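Side-chain contacts in Glyoxalase/Bleomycin resistance protein/dioxygenase domain (Frankia sp., PDB 2RK0), which is of unestablished function but belongs to the glyoxalase/bleomycin resistance/dioxygenase superfamily and, as in its relatives, may work as a metalloenzyme or small-molecule binding protein: residues A[18-23]-A[29-34]; A[112-117]-A[122-127]. All coordinates share one frame; numbering follows the deposited sequence.

Contact 1. Residues A[18-23]-A[29-34]; sequences ISCRWY and WKELVR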
ATOM      1  N   ILE A  18     -11.879  10.675 -12.122  1.00 23.54           N
ATOM      2  CA  ILE A  18     -12.362  11.127 -10.824  1.00 22.11           C
ATOM      3  C   ILE A  18     -11.262  10.987  -9.779  1.00 21.31           C
ATOM      4  O   ILE A  18     -11.052  11.885  -8.965  1.00 22.22           O
ATOM      5  CB  ILE A  18     -13.621  10.341 -10.390  1.00 22.15           C
ATOM      6  CG1 ILE A  18     -14.797  10.731 -11.296  1.00 23.57           C
ATOM      7  CG2 ILE A  18     -13.959  10.636  -8.929  1.00 23.84           C
ATOM      8  CD1 ILE A  18     -16.126  10.138 -10.889  1.00 26.23           C
ATOM      9  N   SER A  19     -10.546   9.868  -9.817  1.00 19.81           N
ATOM     10  CA  SER A  19      -9.464   9.622  -8.863  1.00 20.71           C
ATOM     11  C   SER A  19      -8.272  10.563  -9.052  1.00 20.65           C
ATOM     12  O   SER A  19      -7.679  11.030  -8.078  1.00 21.57           O
ATOM     13  CB  SER A  19      -9.006   8.169  -8.970  1.00 20.67           C
ATOM     14  OG  SER A  19     -10.023   7.296  -8.522  1.00 24.29           O
ATOM     15  N   CYS A  20      -7.921  10.837 -10.304  1.00 21.22           N
ATOM     16  CA  CYS A  20      -6.804  11.727 -10.585  1.00 20.62           C
ATOM     17  C   CYS A  20      -7.072  13.075  -9.950  1.00 20.46           C
ATOM     18  O   CYS A  20      -6.202  13.644  -9.300  1.00 20.68           O
ATOM     19  CB  CYS A  20      -6.614  11.894 -12.091  1.00 22.32           C
ATOM     20  SG  CYS A  20      -5.935  10.437 -12.901  1.00 23.72           S
ATOM     21  N   ARG A  21      -8.279  13.592 -10.147  1.00 21.10           N
ATOM     22  CA  ARG A  21      -8.638  14.875  -9.567  1.00 22.26           C
ATOM     23  C   ARG A  21      -8.649  14.805  -8.036  1.00 20.93           C
ATOM     24  O   ARG A  21      -8.205  15.734  -7.360  1.00 20.08           O
ATOM     25  CB  ARG A  21     -10.010  15.320 -10.075  1.00 25.41           C
ATOM     26  CG  ARG A  21     -10.005  15.843 -11.505  1.00 28.72           C
ATOM     27  CD  ARG A  21     -11.345  16.483 -11.842  1.00 34.36           C
ATOM     28  NE  ARG A  21     -12.373  15.497 -12.162  1.00 37.72           N
ATOM     29  CZ  ARG A  21     -12.495  14.909 -13.349  1.00 40.79           C
ATOM     30  NH1 ARG A  21     -11.654  15.212 -14.331  1.00 42.12           N
ATOM     31  NH2 ARG A  21     -13.455  14.017 -13.554  1.00 42.10           N
ATOM     32  N   TRP A  22      -9.144  13.699  -7.490  1.00 19.38           N
ATOM     33  CA  TRP A  22      -9.200  13.553  -6.043  1.00 17.85           C
ATOM     34  C   TRP A  22      -7.799  13.560  -5.436  1.00 17.22           C
ATOM     35  O   TRP A  22      -7.518  14.302  -4.499  1.00 17.29           O
ATOM     36  CB  TRP A  22      -9.896  12.249  -5.652  1.00 20.54           C
ATOM     37  CG  TRP A  22     -10.242  12.196  -4.188  1.00 20.29           C
ATOM     38  CD1 TRP A  22     -11.410  12.605  -3.612  1.00 20.72           C
ATOM     39  CD2 TRP A  22      -9.393  11.769  -3.112  1.00 18.93           C
ATOM     40  NE1 TRP A  22     -11.342  12.462  -2.248  1.00 19.43           N
ATOM     41  CE2 TRP A  22     -10.118  11.950  -1.913  1.00 19.08           C
ATOM     42  CE3 TRP A  22      -8.090  11.249  -3.044  1.00 18.80           C
ATOM     43  CZ2 TRP A  22      -9.587  11.632  -0.657  1.00 16.52           C
ATOM     44  CZ3 TRP A  22      -7.564  10.932  -1.793  1.00 18.21           C
ATOM     45  CH2 TRP A  22      -8.315  11.126  -0.618  1.00 15.40           C
ATOM     46  N   TYR A  23      -6.916  12.725  -5.966  1.00 16.81           N
ATOM     47  CA  TYR A  23      -5.574  12.670  -5.427  1.00 16.64           C
ATOM     48  C   TYR A  23      -4.809  13.977  -5.624  1.00 18.26           C
ATOM     49  O   TYR A  23      -4.052  14.400  -4.749  1.00 18.56           O
ATOM     50  CB  TYR A  23      -4.809  11.488  -6.031  1.00 14.97           C
ATOM     51  CG  TYR A  23      -5.148  10.185  -5.345  1.00 15.14           C
ATOM     52  CD1 TYR A  23      -6.297   9.466  -5.678  1.00 14.95           C
ATOM     53  CD2 TYR A  23      -4.373   9.729  -4.282  1.00 15.91           C
ATOM     54  CE1 TYR A  23      -6.669   8.321  -4.954  1.00 16.69           C
ATOM     55  CE2 TYR A  23      -4.733   8.600  -3.557  1.00 16.56           C
ATOM     56  CZ  TYR A  23      -5.877   7.902  -3.888  1.00 16.79           C
ATOM     57  OH  TYR A  23      -6.233   6.807  -3.129  1.00 18.70           O
ATOM     58  N   TRP A  29      -1.018  15.060  -5.385  1.00 21.53           N
ATOM     59  CA  TRP A  29      -0.497  14.023  -6.265  1.00 21.28           C
ATOM     60  C   TRP A  29      -0.299  14.737  -7.594  1.00 21.18           C
ATOM     61  O   TRP A  29      -1.152  15.517  -7.997  1.00 19.50           O
ATOM     62  CB  TRP A  29      -1.553  12.927  -6.429  1.00 20.95           C
ATOM     63  CG  TRP A  29      -1.231  11.835  -7.417  1.00 21.45           C
ATOM     64  CD1 TRP A  29      -0.426  10.748  -7.211  1.00 20.58           C
ATOM     65  CD2 TRP A  29      -1.805  11.667  -8.720  1.00 21.09           C
ATOM     66  NE1 TRP A  29      -0.476   9.909  -8.297  1.00 20.47           N
ATOM     67  CE2 TRP A  29      -1.314  10.446  -9.236  1.00 20.50           C
ATOM     68  CE3 TRP A  29      -2.690  12.425  -9.497  1.00 21.49           C
ATOM     69  CZ2 TRP A  29      -1.686   9.963 -10.500  1.00 20.92           C
ATOM     70  CZ3 TRP A  29      -3.057  11.944 -10.750  1.00 22.01           C
ATOM     71  CH2 TRP A  29      -2.554  10.721 -11.238  1.00 21.91           C
ATOM     72  N   LYS A  30       0.818  14.489  -8.266  1.00 24.78           N
ATOM     73  CA  LYS A  30       1.064  15.120  -9.557  1.00 25.58           C
ATOM     74  C   LYS A  30       1.195  14.062 -10.638  1.00 25.92           C
ATOM     75  O   LYS A  30       2.107  13.241 -10.608  1.00 25.09           O
ATOM     76  CB  LYS A  30       2.340  15.960  -9.533  1.00 27.77           C
ATOM     77  CG  LYS A  30       2.665  16.558 -10.902  1.00 29.52           C
ATOM     78  CD  LYS A  30       4.002  17.276 -10.919  1.00 33.57           C
ATOM     79  CE  LYS A  30       4.325  17.784 -12.324  1.00 35.17           C
ATOM     80  NZ  LYS A  30       5.663  18.431 -12.410  1.00 36.45           N
ATOM     81  N   GLU A  31       0.286  14.102 -11.604  1.00 26.27           N
ATOM     82  CA  GLU A  31       0.283  13.147 -12.702  1.00 26.72           C
ATOM     83  C   GLU A  31       1.486  13.363 -13.616  1.00 27.65           C
ATOM     84  O   GLU A  31       1.739  14.483 -14.057  1.00 24.89           O
ATOM     85  CB  GLU A  31      -1.007  13.301 -13.508  1.00 26.54           C
ATOM     86  CG  GLU A  31      -1.224  12.232 -14.560  1.00 29.72           C
ATOM     87  CD  GLU A  31      -2.442  12.506 -15.437  1.00 32.51           C
ATOM     88  OE1 GLU A  31      -3.530  12.782 -14.888  1.00 32.64           O
ATOM     89  OE2 GLU A  31      -2.307  12.436 -16.677  1.00 32.67           O
ATOM     90  N   LEU A  32       2.226  12.293 -13.896  1.00 27.98           N
ATOM     91  CA  LEU A  32       3.386  12.386 -14.774  1.00 30.27           C
ATOM     92  C   LEU A  32       3.083  11.817 -16.155  1.00 31.55           C
ATOM     93  O   LEU A  32       3.681  12.224 -17.149  1.00 30.46           O
ATOM     94  CB  LEU A  32       4.584  11.645 -14.174  1.00 31.84           C
ATOM     95  CG  LEU A  32       5.168  12.182 -12.866  1.00 34.02           C
ATOM     96  CD1 LEU A  32       6.499  11.505 -12.610  1.00 36.77           C
ATOM     97  CD2 LEU A  32       5.358  13.689 -12.951  1.00 35.42           C
ATOM     98  N   VAL A  33       2.153  10.872 -16.212  1.00 32.00           N
ATOM     99  CA  VAL A  33       1.787  10.263 -17.483  1.00 33.03           C
ATOM    100  C   VAL A  33       0.625   9.308 -17.302  1.00 33.49           C
ATOM    101  O   VAL A  33       0.548   8.593 -16.307  1.00 31.74           O
ATOM    102  CB  VAL A  33       2.974   9.483 -18.099  1.00 33.94           C
ATOM    103  CG1 VAL A  33       3.453   8.397 -17.139  1.00 33.28           C
ATOM    104  CG2 VAL A  33       2.556   8.870 -19.425  1.00 34.92           C
ATOM    105  N   ARG A  34      -0.298   9.318 -18.256  1.00 34.42           N
ATOM    106  CA  ARG A  34      -1.423   8.410 -18.185  1.00 36.10           C
ATOM    107  C   ARG A  34      -1.450   7.632 -19.483  1.00 37.04           C
ATOM    108  O   ARG A  34      -1.112   8.158 -20.547  1.00 38.25           O
ATOM    109  CB  ARG A  34      -2.742   9.155 -17.967  1.00 37.10           C
ATOM    110  CG  ARG A  34      -3.182  10.054 -19.097  1.00 39.51           C
ATOM    111  CD  ARG A  34      -4.641  10.409 -18.895  1.00 40.20           C
ATOM    112  NE  ARG A  34      -4.866  11.035 -17.595  1.00 41.21           N
ATOM    113  CZ  ARG A  34      -6.062  11.177 -17.031  1.00 42.08           C
ATOM    114  NH1 ARG A  34      -7.148  10.727 -17.651  1.00 39.52           N
ATOM    115  NH2 ARG A  34      -6.174  11.778 -15.855  1.00 41.21           N
TER

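Contact 2. Residues A[112-117]-A[122-127]; sequences LAFRDA and LEAMLG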
ATOM      1  N   LEU A 112      -4.838  10.682  11.138  1.00 17.37           N
ATOM      2  CA  LEU A 112      -5.986  11.239  10.443  1.00 17.54           C
ATOM      3  C   LEU A 112      -6.426  10.127   9.499  1.00 17.55           C
ATOM      4  O   LEU A 112      -5.686   9.754   8.589  1.00 18.62           O
ATOM      5  CB  LEU A 112      -5.575  12.484   9.656  1.00 19.21           C
ATOM      6  CG  LEU A 112      -6.615  13.130   8.739  1.00 22.57           C
ATOM      7  CD1 LEU A 112      -7.887  13.406   9.513  1.00 21.51           C
ATOM      8  CD2 LEU A 112      -6.038  14.416   8.149  1.00 22.44           C
ATOM      9  N   ALA A 113      -7.609   9.568   9.732  1.00 16.18           N
ATOM     10  CA  ALA A 113      -8.096   8.487   8.886  1.00 14.70           C
ATOM     11  C   ALA A 113      -9.100   9.032   7.880  1.00 15.85           C
ATOM     12  O   ALA A 113     -10.036   9.749   8.247  1.00 14.49           O
ATOM     13  CB  ALA A 113      -8.737   7.393   9.755  1.00 14.48           C
ATOM     14  N   PHE A 114      -8.900   8.706   6.605  1.00 14.62           N
ATOM     15  CA  PHE A 114      -9.795   9.188   5.562  1.00 15.47           C
ATOM     16  C   PHE A 114      -9.934   8.192   4.412  1.00 16.30           C
ATOM     17  O   PHE A 114      -9.211   7.193   4.339  1.00 16.26           O
ATOM     18  CB  PHE A 114      -9.307  10.557   5.055  1.00 16.50           C
ATOM     19  CG  PHE A 114      -7.893  10.549   4.512  1.00 15.83           C
ATOM     20  CD1 PHE A 114      -7.662  10.609   3.137  1.00 16.07           C
ATOM     21  CD2 PHE A 114      -6.797  10.503   5.372  1.00 17.59           C
ATOM     22  CE1 PHE A 114      -6.358  10.630   2.616  1.00 15.92           C
ATOM     23  CE2 PHE A 114      -5.485  10.521   4.870  1.00 16.56           C
ATOM     24  CZ  PHE A 114      -5.268  10.586   3.490  1.00 14.68           C
ATOM     25  N   ARG A 115     -10.875   8.465   3.517  1.00 17.55           N
ATOM     26  CA  ARG A 115     -11.124   7.582   2.384  1.00 17.89           C
ATOM     27  C   ARG A 115     -11.030   8.352   1.080  1.00 17.98           C
ATOM     28  O   ARG A 115     -11.315   9.543   1.042  1.00 17.54           O
ATOM     29  CB  ARG A 115     -12.527   6.985   2.485  1.00 18.58           C
ATOM     30  CG  ARG A 115     -12.835   6.321   3.803  1.00 20.75           C
ATOM     31  CD  ARG A 115     -12.189   4.970   3.895  1.00 23.36           C
ATOM     32  NE  ARG A 115     -12.570   4.285   5.123  1.00 25.08           N
ATOM     33  CZ  ARG A 115     -12.888   2.996   5.186  1.00 26.76           C
ATOM     34  NH1 ARG A 115     -12.872   2.261   4.079  1.00 24.97           N
ATOM     35  NH2 ARG A 115     -13.215   2.442   6.350  1.00 24.15           N
ATOM     36  N   ASP A 116     -10.637   7.680   0.006  1.00 16.46           N
ATOM     37  CA  ASP A 116     -10.569   8.373  -1.266  1.00 17.33           C
ATOM     38  C   ASP A 116     -11.907   8.206  -1.968  1.00 16.05           C
ATOM     39  O   ASP A 116     -12.854   7.679  -1.378  1.00 15.37           O
ATOM     40  CB  ASP A 116      -9.409   7.853  -2.123  1.00 16.93           C
ATOM     41  CG  ASP A 116      -9.639   6.453  -2.674  1.00 19.89           C
ATOM     42  OD1 ASP A 116     -10.695   5.824  -2.415  1.00 16.41           O
ATOM     43  OD2 ASP A 116      -8.731   5.988  -3.388  1.00 16.93           O
ATOM     44  N   ALA A 117     -11.988   8.655  -3.214  1.00 15.86           N
ATOM     45  CA  ALA A 117     -13.228   8.576  -3.981  1.00 16.49           C
ATOM     46  C   ALA A 117     -13.823   7.168  -4.082  1.00 18.17           C
ATOM     47  O   ALA A 117     -15.026   7.015  -4.273  1.00 18.48           O
ATOM     48  CB  ALA A 117     -13.006   9.154  -5.370  1.00 17.06           C
ATOM     49  N   LEU A 122      -7.267   5.164   3.824  1.00 17.20           N
ATOM     50  CA  LEU A 122      -5.975   5.835   3.908  1.00 17.62           C
ATOM     51  C   LEU A 122      -5.802   6.493   5.278  1.00 17.41           C
ATOM     52  O   LEU A 122      -6.780   6.734   5.997  1.00 14.26           O
ATOM     53  CB  LEU A 122      -5.876   6.918   2.833  1.00 17.52           C
ATOM     54  CG  LEU A 122      -6.128   6.482   1.392  1.00 17.59           C
ATOM     55  CD1 LEU A 122      -6.135   7.718   0.481  1.00 17.63           C
ATOM     56  CD2 LEU A 122      -5.051   5.485   0.970  1.00 15.74           C
ATOM     57  N   GLU A 123      -4.550   6.778   5.628  1.00 16.17           N
ATOM     58  CA  GLU A 123      -4.223   7.419   6.893  1.00 18.51           C
ATOM     59  C   GLU A 123      -3.012   8.336   6.730  1.00 18.08           C
ATOM     60  O   GLU A 123      -2.172   8.127   5.848  1.00 15.81           O
ATOM     61  CB  GLU A 123      -3.868   6.389   7.975  1.00 19.50           C
ATOM     62  CG  GLU A 123      -4.934   5.374   8.315  1.00 26.59           C
ATOM     63  CD  GLU A 123      -4.566   4.563   9.557  1.00 29.82           C
ATOM     64  OE1 GLU A 123      -3.361   4.318   9.775  1.00 31.96           O
ATOM     65  OE2 GLU A 123      -5.480   4.163  10.304  1.00 31.82           O
ATOM     66  N   ALA A 124      -2.947   9.353   7.582  1.00 17.50           N
ATOM     67  CA  ALA A 124      -1.818  10.283   7.622  1.00 17.90           C
ATOM     68  C   ALA A 124      -1.377  10.179   9.075  1.00 17.55           C
ATOM     69  O   ALA A 124      -2.193  10.317   9.990  1.00 16.37           O
ATOM     70  CB  ALA A 124      -2.254  11.684   7.308  1.00 17.68           C
HETATM   71  N   MSE A 125      -0.086   9.955   9.274  1.00 17.43           N
HETATM   72  CA  MSE A 125       0.469   9.748  10.600  1.00 19.80           C
HETATM   73  C   MSE A 125       1.608  10.687  11.005  1.00 18.48           C
HETATM   74  O   MSE A 125       2.517  10.938  10.220  1.00 16.13           O
HETATM   75  CB  MSE A 125       0.959   8.303  10.655  1.00 23.65           C
HETATM   76  CG  MSE A 125       1.987   7.997  11.716  1.00 33.00           C
HETATM   77 SE   MSE A 125       1.123   7.248  13.286  1.00 60.38          SE
HETATM   78  CE  MSE A 125       1.207   8.723  14.562  1.00 41.87           C
ATOM     79  N   LEU A 126       1.552  11.179  12.244  1.00 17.79           N
ATOM     80  CA  LEU A 126       2.577  12.067  12.800  1.00 18.84           C
ATOM     81  C   LEU A 126       3.098  11.433  14.088  1.00 19.02           C
ATOM     82  O   LEU A 126       2.318  11.113  14.989  1.00 18.75           O
ATOM     83  CB  LEU A 126       1.994  13.443  13.116  1.00 17.59           C
ATOM     84  CG  LEU A 126       2.957  14.466  13.737  1.00 20.31           C
ATOM     85  CD1 LEU A 126       4.004  14.888  12.699  1.00 18.25           C
ATOM     86  CD2 LEU A 126       2.167  15.688  14.233  1.00 18.61           C
ATOM     87  N   GLY A 127       4.411  11.253  14.177  1.00 17.70           N
ATOM     88  CA  GLY A 127       5.001  10.637  15.354  1.00 18.65           C
ATOM     89  C   GLY A 127       5.088  11.548  16.564  1.00 19.32           C
ATOM     90  O   GLY A 127       5.089  12.763  16.435  1.00 20.29           O
TER

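Contact 1. Residues A[18-23]-A[29-34]
Trp29, just ahead of strand 30-36, lays its indole along the side of helix 16-27 that carries Cys20 and Tyr23. Starting at the root, CB of Trp29 lies 3.6 Å from CB of Tyr23, while its own backbone N donates a 3.2 Å hydrogen bond to Tyr23 O. With CG anti to the backbone N (chi1 174°), the ring runs back up the helix by nearly a full turn. CG and CD2 still touch Tyr23 CB; next, CE3 comes to 3.7 Å from Cys20 O, CZ3 reaches CA and CB of Cys20, and CH2 ends 3.8 Å from Cys20 SG. That sulfur approaches the six-membered ring obliquely, a sulfur-aromatic contact. The other corner of the indole, NE1, is satisfied by Ile53 O on strand 52-58, two strands away in the same sheet.

Cys20 SG has a second neighbour in Arg34 NH2, 3.3 Å away. The guanidinium is fixed by Glu31, two nitrogens gripping two oxygens side-on: NH2 to OE1 at 3.0 Å, and NE to OE2 from above the carboxylate plane. Both oxygens lie near the plane of the guanidinium, and Arg34 NH1 is tied by a salt bridge to Asp17 of helix 16-27, so a run of charged groups, Glu31, Arg34 and Asp17, borders the buried Cys20, Tyr23 and Trp29. The whole is a helix packed on the sheet it leads into, part of the βαβββ module from which the glyoxalase (vicinal oxygen chelate) fold is built.

Contact 2. Residues A[112-117]-A[122-127]
In the antiparallel hairpin formed by strands 109-115 and 121-127, Leu112 faces Ala124 and Phe114 faces Leu122 as hydrogen-bonded pairs, with Ala113 and Glu123 as the non-hydrogen-bonded pair between them. Each hydrogen-bonded pair exchanges two backbone bonds; Leu122 N meets Phe114 O at 2.9 Å, and Phe114 N reaches Leu122 O at 3.0 Å. Between the pairs, CA of Glu123 makes a 3.2 Å C-H···O contact with Leu112 O.

The side chains of Leu112, Phe114, Leu122 and Ala124 share one face of the sheet. Phe114 has its CG between the backbone N and the carbonyl carbon (chi1 58°), which swings the ring across onto the partner strand. CB of Leu122 sits over one ring face, 3.9 Å from the centroid and offset toward the rim, a CH-pi contact. From the same residue, CD1 meets Phe114 CE1 at 3.6 Å and also lies 4.2 Å from Asp116 CB. Across the ring from CE1, on its other edge, CE2 passes close to the backbone of Glu123 and lies 4.2 Å from Ala124 CB, with Ala124 N near the ring plane. Helix 83-96 packs on this face through Leu86, Leu89 and Leu93, while Glu123, on the other face, touches His8 of the second subunit.

Chemically, the apolar face is held by dispersion, with the Phe114 ring packed against Leu122 and the small Ala124, and the paired backbone bonds satisfy the polar groups that this burial would otherwise strand.

Overall arrangement
Both segments of contact 1 precede those of contact 2 in the chain, and the centres of the two contacts lie about 18 Å apart. They belong to different halves of the fold: contact 1 joins helix 16-27 to an outermost strand of the first four-stranded sheet, whereas contact 2 pairs the two middle strands of the second sheet, beside helix 83-96. Helix 16-27 nevertheless spans the two. Tyr23 OH makes a probable hydrogen bond with Asp116 OD2, 2.6 Å away, and Trp22 packs against Arg115 and Asp116. One helix therefore packs on its own sheet through Cys20 and Tyr23 and meets the end of the hairpin of contact 2, tying together the paired modules of the glyoxalase fold.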